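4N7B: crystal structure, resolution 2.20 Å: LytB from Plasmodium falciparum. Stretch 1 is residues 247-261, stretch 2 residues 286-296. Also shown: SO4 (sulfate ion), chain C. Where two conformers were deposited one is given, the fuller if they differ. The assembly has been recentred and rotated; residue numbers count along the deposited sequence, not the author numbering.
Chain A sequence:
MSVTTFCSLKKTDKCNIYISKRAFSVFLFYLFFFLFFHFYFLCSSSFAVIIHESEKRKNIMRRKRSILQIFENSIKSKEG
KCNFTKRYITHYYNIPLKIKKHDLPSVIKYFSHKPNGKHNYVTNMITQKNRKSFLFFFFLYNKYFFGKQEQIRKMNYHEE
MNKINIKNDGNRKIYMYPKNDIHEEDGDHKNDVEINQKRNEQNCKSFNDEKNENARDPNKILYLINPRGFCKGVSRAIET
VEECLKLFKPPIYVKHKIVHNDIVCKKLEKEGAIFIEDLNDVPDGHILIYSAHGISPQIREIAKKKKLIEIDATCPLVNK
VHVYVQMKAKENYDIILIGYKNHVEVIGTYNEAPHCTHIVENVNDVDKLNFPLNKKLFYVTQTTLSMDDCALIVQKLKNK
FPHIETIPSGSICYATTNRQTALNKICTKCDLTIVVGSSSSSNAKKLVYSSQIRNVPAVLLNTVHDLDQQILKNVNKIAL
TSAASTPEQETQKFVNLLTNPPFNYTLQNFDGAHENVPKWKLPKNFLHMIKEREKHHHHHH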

ATOM      1  N   LEU A 247      -6.745  14.538  20.705  1.00 83.35           N
ATOM      2  CA  LEU A 247      -7.476  14.153  21.901  1.00 87.71           C
ATOM      3  C   LEU A 247      -6.545  13.914  23.073  1.00 91.08           C
ATOM      4  O   LEU A 247      -6.626  14.603  24.085  1.00 99.66           O
ATOM      5  CB  LEU A 247      -8.302  12.896  21.650  1.00 86.18           C
ATOM      6  CG  LEU A 247      -9.455  13.047  20.657  1.00 87.80           C
ATOM      7  CD1 LEU A 247     -10.313  11.791  20.701  1.00 87.98           C
ATOM      8  CD2 LEU A 247     -10.291  14.296  20.950  1.00 86.53           C
ATOM      9  N   PHE A 248      -5.657  12.938  22.932  1.00 79.83           N
ATOM     10  CA  PHE A 248      -4.841  12.492  24.053  1.00 79.49           C
ATOM     11  C   PHE A 248      -3.451  13.088  24.009  1.00 87.31           C
ATOM     12  O   PHE A 248      -2.987  13.547  22.971  1.00 90.92           O
ATOM     13  CB  PHE A 248      -4.765  10.976  24.051  1.00 78.92           C
ATOM     14  CG  PHE A 248      -6.057  10.326  23.668  1.00 84.41           C
ATOM     15  CD1 PHE A 248      -7.047  10.127  24.611  1.00 85.84           C
ATOM     16  CD2 PHE A 248      -6.296   9.941  22.358  1.00 86.71           C
ATOM     17  CE1 PHE A 248      -8.246   9.542  24.260  1.00 85.31           C
ATOM     18  CE2 PHE A 248      -7.497   9.353  21.999  1.00 85.18           C
ATOM     19  CZ  PHE A 248      -8.473   9.155  22.952  1.00 83.86           C
ATOM     20  N   LYS A 249      -2.781  13.090  25.151  1.00104.25           N
ATOM     21  CA  LYS A 249      -1.503  13.764  25.236  1.00107.33           C
ATOM     22  C   LYS A 249      -0.429  12.894  24.599  1.00101.42           C
ATOM     23  O   LYS A 249      -0.285  11.725  24.958  1.00 95.61           O
ATOM     24  CB  LYS A 249      -1.153  14.093  26.695  1.00112.45           C
ATOM     25  CG  LYS A 249       0.095  14.962  26.832  1.00113.03           C
ATOM     26  CD  LYS A 249       0.319  15.463  28.252  1.00113.14           C
ATOM     27  CE  LYS A 249       1.538  16.383  28.313  1.00113.87           C
ATOM     28  NZ  LYS A 249       1.703  17.055  29.635  1.00114.61           N
ATOM     29  N   PRO A 250       0.306  13.452  23.621  1.00 91.27           N
ATOM     30  CA  PRO A 250       1.545  12.817  23.172  1.00 84.31           C
ATOM     31  C   PRO A 250       2.289  12.221  24.369  1.00 85.83           C
ATOM     32  O   PRO A 250       2.158  12.741  25.472  1.00 84.55           O
ATOM     33  CB  PRO A 250       2.332  13.991  22.592  1.00 80.10           C
ATOM     34  CG  PRO A 250       1.272  14.915  22.048  1.00 82.01           C
ATOM     35  CD  PRO A 250       0.028  14.701  22.886  1.00 86.90           C
ATOM     36  N   PRO A 251       3.051  11.142  24.159  1.00 75.28           N
ATOM     37  CA  PRO A 251       3.232  10.496  22.857  1.00 74.84           C
ATOM     38  C   PRO A 251       2.105   9.524  22.499  1.00 70.28           C
ATOM     39  O   PRO A 251       1.500   8.906  23.380  1.00 72.90           O
ATOM     40  CB  PRO A 251       4.541   9.734  23.040  1.00 74.79           C
ATOM     41  CG  PRO A 251       4.545   9.365  24.487  1.00 77.31           C
ATOM     42  CD  PRO A 251       3.846  10.489  25.212  1.00 75.98           C
ATOM     43  N   ILE A 252       1.837   9.393  21.205  1.00 68.64           N
ATOM     44  CA  ILE A 252       0.867   8.425  20.705  1.00 62.67           C
ATOM     45  C   ILE A 252       1.609   7.314  19.986  1.00 61.56           C
ATOM     46  O   ILE A 252       2.315   7.556  19.004  1.00 64.51           O
ATOM     47  CB  ILE A 252      -0.128   9.076  19.733  1.00 59.95           C
ATOM     48  CG1 ILE A 252      -1.028  10.050  20.490  1.00 64.79           C
ATOM     49  CG2 ILE A 252      -0.959   8.017  19.021  1.00 57.18           C
ATOM     50  CD1 ILE A 252      -1.865   9.377  21.562  1.00 66.60           C
ATOM     51  N   TYR A 253       1.434   6.088  20.462  1.00 57.74           N
ATOM     52  CA  TYR A 253       2.218   4.970  19.965  1.00 59.61           C
ATOM     53  C   TYR A 253       1.562   4.317  18.765  1.00 59.54           C
ATOM     54  O   TYR A 253       0.363   4.053  18.768  1.00 54.83           O
ATOM     55  CB  TYR A 253       2.453   3.956  21.080  1.00 63.43           C
ATOM     56  CG  TYR A 253       3.418   4.481  22.109  1.00 67.82           C
ATOM     57  CD1 TYR A 253       4.789   4.394  21.903  1.00 69.31           C
ATOM     58  CD2 TYR A 253       2.967   5.104  23.264  1.00 68.46           C
ATOM     59  CE1 TYR A 253       5.684   4.885  22.831  1.00 72.03           C
ATOM     60  CE2 TYR A 253       3.859   5.603  24.200  1.00 72.38           C
ATOM     61  CZ  TYR A 253       5.215   5.489  23.977  1.00 72.74           C
ATOM     62  OH  TYR A 253       6.113   5.983  24.897  1.00 76.62           O
ATOM     63  N   VAL A 254       2.361   4.076  17.732  1.00 53.96           N
ATOM     64  CA  VAL A 254       1.868   3.443  16.521  1.00 50.55           C
ATOM     65  C   VAL A 254       2.708   2.218  16.225  1.00 50.19           C
ATOM     66  O   VAL A 254       3.932   2.284  16.227  1.00 53.84           O
ATOM     67  CB  VAL A 254       1.965   4.387  15.320  1.00 50.93           C
ATOM     68  CG1 VAL A 254       1.481   3.689  14.062  1.00 47.03           C
ATOM     69  CG2 VAL A 254       1.179   5.663  15.578  1.00 50.41           C
ATOM     70  N   LYS A 255       2.042   1.098  15.977  1.00 47.60           N
ATOM     71  CA  LYS A 255       2.728  -0.141  15.670  1.00 41.85           C
ATOM     72  C   LYS A 255       3.057  -0.187  14.176  1.00 40.81           C
ATOM     73  O   LYS A 255       2.162  -0.199  13.340  1.00 45.49           O
ATOM     74  CB  LYS A 255       1.862  -1.326  16.090  1.00 48.63           C
ATOM     75  CG  LYS A 255       2.336  -2.661  15.575  1.00 45.17           C
ATOM     76  CD  LYS A 255       3.729  -3.023  16.055  1.00 47.74           C
ATOM     77  CE  LYS A 255       4.113  -4.410  15.529  1.00 55.14           C
ATOM     78  NZ  LYS A 255       5.436  -4.906  16.020  1.00 58.53           N
ATOM     79  N   HIS A 256       4.359  -0.240  13.897  0.53 44.39           N
ATOM     80  CA  HIS A 256       4.959  -0.038  12.572  0.53 45.52           C
ATOM     81  C   HIS A 256       4.636   1.331  11.996  0.53 42.78           C
ATOM     82  O   HIS A 256       3.732   2.023  12.468  0.53 45.70           O
ATOM     83  CB  HIS A 256       4.586  -1.135  11.565  0.53 48.33           C
ATOM     84  CG  HIS A 256       5.489  -1.163  10.368  0.53 58.29           C
ATOM     85  ND1 HIS A 256       6.755  -1.711  10.411  0.53 59.27           N
ATOM     86  CD2 HIS A 256       5.336  -0.679   9.113  0.53 55.98           C
ATOM     87  CE1 HIS A 256       7.331  -1.580   9.231  0.53 51.17           C
ATOM     88  NE2 HIS A 256       6.492  -0.957   8.426  0.53 48.53           N
ATOM     89  N   LYS A 257       5.392   1.722  10.974  1.00 45.44           N
ATOM     90  CA  LYS A 257       5.175   2.999  10.317  1.00 46.21           C
ATOM     91  C   LYS A 257       3.744   3.026   9.785  1.00 44.02           C
ATOM     92  O   LYS A 257       3.268   2.067   9.192  1.00 37.52           O
ATOM     93  CB  LYS A 257       6.208   3.215   9.220  1.00 43.61           C
ATOM     94  CG  LYS A 257       7.612   3.373   9.793  1.00 52.16           C
ATOM     95  CD  LYS A 257       8.634   3.661   8.713  1.00 63.26           C
ATOM     96  CE  LYS A 257       9.974   4.109   9.307  1.00 68.79           C
ATOM     97  NZ  LYS A 257       9.918   5.480   9.912  1.00 74.65           N
ATOM     98  N   ILE A 258       3.048   4.118  10.047  1.00 37.58           N
ATOM     99  CA  ILE A 258       1.612   4.188   9.793  1.00 41.35           C
ATOM    100  C   ILE A 258       1.281   4.016   8.309  1.00 36.26           C
ATOM    101  O   ILE A 258       0.283   3.393   7.959  1.00 34.09           O
ATOM    102  CB  ILE A 258       1.052   5.507  10.351  1.00 40.64           C
ATOM    103  CG1 ILE A 258      -0.317   5.271  10.992  1.00 41.79           C
ATOM    104  CG2 ILE A 258       1.068   6.589   9.300  1.00 44.65           C
ATOM    105  CD1 ILE A 258      -1.406   5.251  10.061  1.00 40.54           C
ATOM    106  N   VAL A 259       2.131   4.573   7.449  1.00 35.91           N
ATOM    107  CA  VAL A 259       2.118   4.291   6.018  1.00 29.86           C
ATOM    108  C   VAL A 259       3.579   4.333   5.571  1.00 39.20           C
ATOM    109  O   VAL A 259       4.437   4.887   6.267  1.00 38.36           O
ATOM    110  CB  VAL A 259       1.276   5.310   5.207  1.00 35.22           C
ATOM    111  CG1 VAL A 259      -0.153   5.368   5.726  1.00 33.16           C
ATOM    112  CG2 VAL A 259       1.883   6.682   5.275  1.00 29.35           C
ATOM    113  N   HIS A 260       3.881   3.745   4.420  1.00 32.13           N
ATOM    114  CA  HIS A 260       5.269   3.646   3.982  1.00 35.64           C
ATOM    115  C   HIS A 260       5.670   4.898   3.225  1.00 36.55           C
ATOM    116  O   HIS A 260       5.868   4.871   2.010  1.00 34.62           O
ATOM    117  CB  HIS A 260       5.476   2.410   3.116  1.00 32.90           C
ATOM    118  CG  HIS A 260       5.508   1.124   3.885  1.00 32.57           C
ATOM    119  ND1 HIS A 260       5.169  -0.082   3.317  1.00 36.79           N
ATOM    120  CD2 HIS A 260       5.834   0.851   5.175  1.00 34.38           C
ATOM    121  CE1 HIS A 260       5.288  -1.048   4.215  1.00 34.70           C
ATOM    122  NE2 HIS A 260       5.686  -0.503   5.350  1.00 35.85           N
ATOM    123  N   ASN A 261       5.765   6.001   3.958  1.00 31.51           N
ATOM    124  CA  ASN A 261       6.304   7.232   3.413  1.00 31.11           C
ATOM    125  C   ASN A 261       7.002   8.020   4.522  1.00 36.81           C
ATOM    126  O   ASN A 261       6.370   8.405   5.508  1.00 34.88           O
ATOM    127  CB  ASN A 261       5.203   8.068   2.781  1.00 31.26           C
ATOM    128  CG  ASN A 261       5.745   9.323   2.131  1.00 33.99           C
ATOM    129  OD1 ASN A 261       5.970  10.338   2.797  1.00 31.82           O
ATOM    130  ND2 ASN A 261       5.963   9.264   0.823  1.00 31.32           N
ATOM    131  N   HIS A 286      -2.035   2.592  27.704  1.00 74.18           N
ATOM    132  CA  HIS A 286      -1.930   3.665  26.712  1.00 77.86           C
ATOM    133  C   HIS A 286      -2.518   3.302  25.351  1.00 72.60           C
ATOM    134  O   HIS A 286      -2.862   2.149  25.086  1.00 65.94           O
ATOM    135  CB  HIS A 286      -0.474   4.098  26.530  1.00 81.55           C
ATOM    136  CG  HIS A 286      -0.012   5.090  27.547  1.00 85.53           C
ATOM    137  ND1 HIS A 286      -0.014   4.823  28.899  1.00 88.59           N
ATOM    138  CD2 HIS A 286       0.456   6.353  27.413  1.00 88.74           C
ATOM    139  CE1 HIS A 286       0.437   5.878  29.556  1.00 89.92           C
ATOM    140  NE2 HIS A 286       0.730   6.820  28.677  1.00 91.84           N
ATOM    141  N   ILE A 287      -2.620   4.317  24.496  1.00 78.52           N
ATOM    142  CA  ILE A 287      -3.120   4.165  23.134  1.00 67.70           C
ATOM    143  C   ILE A 287      -2.096   3.464  22.259  1.00 64.60           C
ATOM    144  O   ILE A 287      -0.916   3.808  22.282  1.00 66.11           O
ATOM    145  CB  ILE A 287      -3.383   5.541  22.488  1.00 64.44           C
ATOM    146  CG1 ILE A 287      -4.389   6.348  23.312  1.00 70.44           C
ATOM    147  CG2 ILE A 287      -3.884   5.374  21.070  1.00 63.47           C
ATOM    148  CD1 ILE A 287      -5.830   6.149  22.875  1.00 72.65           C
ATOM    149  N   LEU A 288      -2.549   2.485  21.485  1.00 57.74           N
ATOM    150  CA  LEU A 288      -1.730   1.937  20.421  1.00 54.09           C
ATOM    151  C   LEU A 288      -2.524   1.875  19.137  1.00 53.84           C
ATOM    152  O   LEU A 288      -3.634   1.346  19.116  1.00 54.18           O
ATOM    153  CB  LEU A 288      -1.231   0.539  20.752  1.00 58.83           C
ATOM    154  CG  LEU A 288      -0.371  -0.075  19.639  1.00 54.32           C
ATOM    155  CD1 LEU A 288       0.920   0.717  19.438  1.00 53.49           C
ATOM    156  CD2 LEU A 288      -0.059  -1.518  19.963  1.00 52.04           C
ATOM    157  N   ILE A 289      -1.938   2.404  18.068  1.00 45.07           N
ATOM    158  CA  ILE A 289      -2.566   2.397  16.753  1.00 44.66           C
ATOM    159  C   ILE A 289      -1.929   1.368  15.822  1.00 44.64           C
ATOM    160  O   ILE A 289      -0.703   1.320  15.683  1.00 41.81           O
ATOM    161  CB  ILE A 289      -2.457   3.775  16.099  1.00 41.78           C
ATOM    162  CG1 ILE A 289      -3.116   4.821  17.007  1.00 46.07           C
ATOM    163  CG2 ILE A 289      -3.105   3.757  14.736  1.00 37.34           C
ATOM    164  CD1 ILE A 289      -3.011   6.243  16.504  1.00 43.04           C
ATOM    165  N   TYR A 290      -2.759   0.553  15.178  1.00 46.22           N
ATOM    166  CA  TYR A 290      -2.265  -0.402  14.191  1.00 43.81           C
ATOM    167  C   TYR A 290      -2.243   0.262  12.820  1.00 44.53           C
ATOM    168  O   TYR A 290      -3.207   0.919  12.422  1.00 41.17           O
ATOM    169  CB  TYR A 290      -3.138  -1.660  14.157  1.00 41.77           C
ATOM    170  CG  TYR A 290      -3.205  -2.394  15.477  1.00 49.01           C
ATOM    171  CD1 TYR A 290      -2.048  -2.759  16.155  1.00 49.39           C
ATOM    172  CD2 TYR A 290      -4.423  -2.707  16.058  1.00 50.22           C
ATOM    173  CE1 TYR A 290      -2.109  -3.426  17.367  1.00 48.54           C
ATOM    174  CE2 TYR A 290      -4.491  -3.374  17.273  1.00 52.47           C
ATOM    175  CZ  TYR A 290      -3.335  -3.728  17.924  1.00 50.64           C
ATOM    176  OH  TYR A 290      -3.409  -4.396  19.135  1.00 51.87           O
ATOM    177  N   SER A 291      -1.150   0.084  12.090  1.00 39.11           N
ATOM    178  CA  SER A 291      -0.977   0.769  10.819  1.00 35.71           C
ATOM    179  C   SER A 291      -1.918   0.241   9.739  1.00 34.97           C
ATOM    180  O   SER A 291      -2.584  -0.778   9.912  1.00 35.70           O
ATOM    181  CB  SER A 291       0.462   0.614  10.331  1.00 43.95           C
ATOM    182  OG  SER A 291       0.663  -0.682   9.797  1.00 39.74           O
ATOM    183  N   ALA A 292      -1.939   0.940   8.608  1.00 35.39           N
ATOM    184  CA  ALA A 292      -2.792   0.592   7.481  1.00 30.64           C
ATOM    185  C   ALA A 292      -2.536  -0.800   6.939  1.00 34.75           C
ATOM    186  O   ALA A 292      -3.432  -1.409   6.356  1.00 31.82           O
ATOM    187  CB  ALA A 292      -2.600   1.602   6.385  1.00 30.45           C
ATOM    188  N   HIS A 293      -1.317  -1.299   7.123  1.00 36.60           N
ATOM    189  CA  HIS A 293      -0.904  -2.575   6.544  1.00 34.54           C
ATOM    190  C   HIS A 293      -1.442  -3.760   7.325  1.00 35.47           C
ATOM    191  O   HIS A 293      -1.294  -4.911   6.915  1.00 32.87           O
ATOM    192  CB  HIS A 293       0.624  -2.657   6.538  1.00 39.96           C
ATOM    193  CG  HIS A 293       1.286  -1.437   5.984  1.00 40.25           C
ATOM    194  ND1 HIS A 293       2.006  -0.561   6.767  1.00 41.04           N
ATOM    195  CD2 HIS A 293       1.309  -0.930   4.727  1.00 38.46           C
ATOM    196  CE1 HIS A 293       2.458   0.426   6.013  1.00 47.23           C
ATOM    197  NE2 HIS A 293       2.046   0.229   4.773  1.00 42.50           N
ATOM    198  N   GLY A 294      -2.017  -3.491   8.485  1.00 33.62           N
ATOM    199  CA  GLY A 294      -2.549  -4.560   9.294  1.00 38.99           C
ATOM    200  C   GLY A 294      -1.518  -5.168  10.228  1.00 42.41           C
ATOM    201  O   GLY A 294      -0.327  -4.835  10.201  1.00 42.47           O
ATOM    202  N   ILE A 295      -1.989  -6.098  11.046  1.00 38.30           N
ATOM    203  CA  ILE A 295      -1.192  -6.612  12.137  1.00 42.75           C
ATOM    204  C   ILE A 295      -1.500  -8.086  12.370  1.00 44.31           C
ATOM    205  O   ILE A 295      -2.573  -8.569  12.002  1.00 41.13           O
ATOM    206  CB  ILE A 295      -1.458  -5.800  13.437  1.00 51.89           C
ATOM    207  CG1 ILE A 295      -0.401  -6.126  14.494  1.00 58.38           C
ATOM    208  CG2 ILE A 295      -2.878  -6.057  13.984  1.00 48.65           C
ATOM    209  CD1 ILE A 295       0.975  -5.597  14.151  1.00 59.17           C
ATOM    210  N   SER A 296      -0.547  -8.803  12.959  1.00 45.27           N
ATOM    211  CA  SER A 296      -0.763 -10.193  13.334  1.00 46.11           C
ATOM    212  C   SER A 296      -1.699 -10.256  14.551  1.00 48.08           C
ATOM    213  O   SER A 296      -1.598  -9.430  15.460  1.00 50.08           O
ATOM    214  CB  SER A 296       0.575 -10.876  13.654  1.00 50.53           C
ATOM    215  OG  SER A 296       1.453 -10.843  12.539  1.00 47.88           O
TER
HETATM  216  S   SO4 C 402       2.954  -0.470   0.601  1.00 38.77           S
HETATM  217  O1  SO4 C 402       2.025  -1.301   1.353  1.00 39.35           O
HETATM  218  O2  SO4 C 402       2.905   0.909   1.097  1.00 37.69           O
HETATM  219  O3  SO4 C 402       4.288  -1.030   0.804  1.00 38.74           O
HETATM  220  O4  SO4 C 402       2.669  -0.464  -0.845  1.00 27.95           O
HETATM  221  O   HOH W   1       1.917   2.419   2.710  1.00 31.75           O

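Two short parallel strands, 252-255 and 287-290, bring these stretches together, and the three residues that bury most surface, Lys-255, Ile-287 and His-293, mark out the length of the contact.

Lys-255 closes the strand pairing. Its backbone N donates to Ile-289 O at 2.8 Å, while Ile-289 N donates to Tyr-253 O at 2.9 Å; both bonds are nearly straight, so Ile-289 is held through both its N and its O. The lysine side chain suits a place that is partly greasy and partly polar. Its methylene CG lies 3.5 Å from Ile-295 CD1, and its CB lies 4.0 Å from Leu-288 CD1, whereas the end of the chain leads away and NZ finds a partner elsewhere in the structure.

Ile-287 serves the other end, where its side chain packs against hydrocarbon. Its CD1 sits over one face of the Phe-248 ring, 3.7 Å from CE2 of that ring, in a CH-pi contact, and its CB is 4.2 Å from Ile-252 CD1. CB and CD1 lie on one arm of the isoleucine, long enough to touch Ile-252 near its root and Phe-248 at its tip. Ile-289 continues this apolar packing, its CD1 3.7 Å from Ile-252 CG2.

Beyond the strands the chemistry turns polar. His-293, in the type I turn from Ser-291 to Gly-294, stacks face-to-face on His-260, with ring centroids 3.9 Å apart and planes at 24°. A flat imidazole can stack through its face and still bond through its rim: a water lies 3.0 Å from His-293 NE2 and accepts from His-260 N at 2.9 Å, and His-260 ND1 donates to sulfate O3 at 2.8 Å. His-260 NE2 also hydrogen-bonds His-256 NE2 at 3.2 Å. Nearby, a weak bond from Ala-292 N to Ile-258 O, 3.4 Å long, ties the turn to the first stretch.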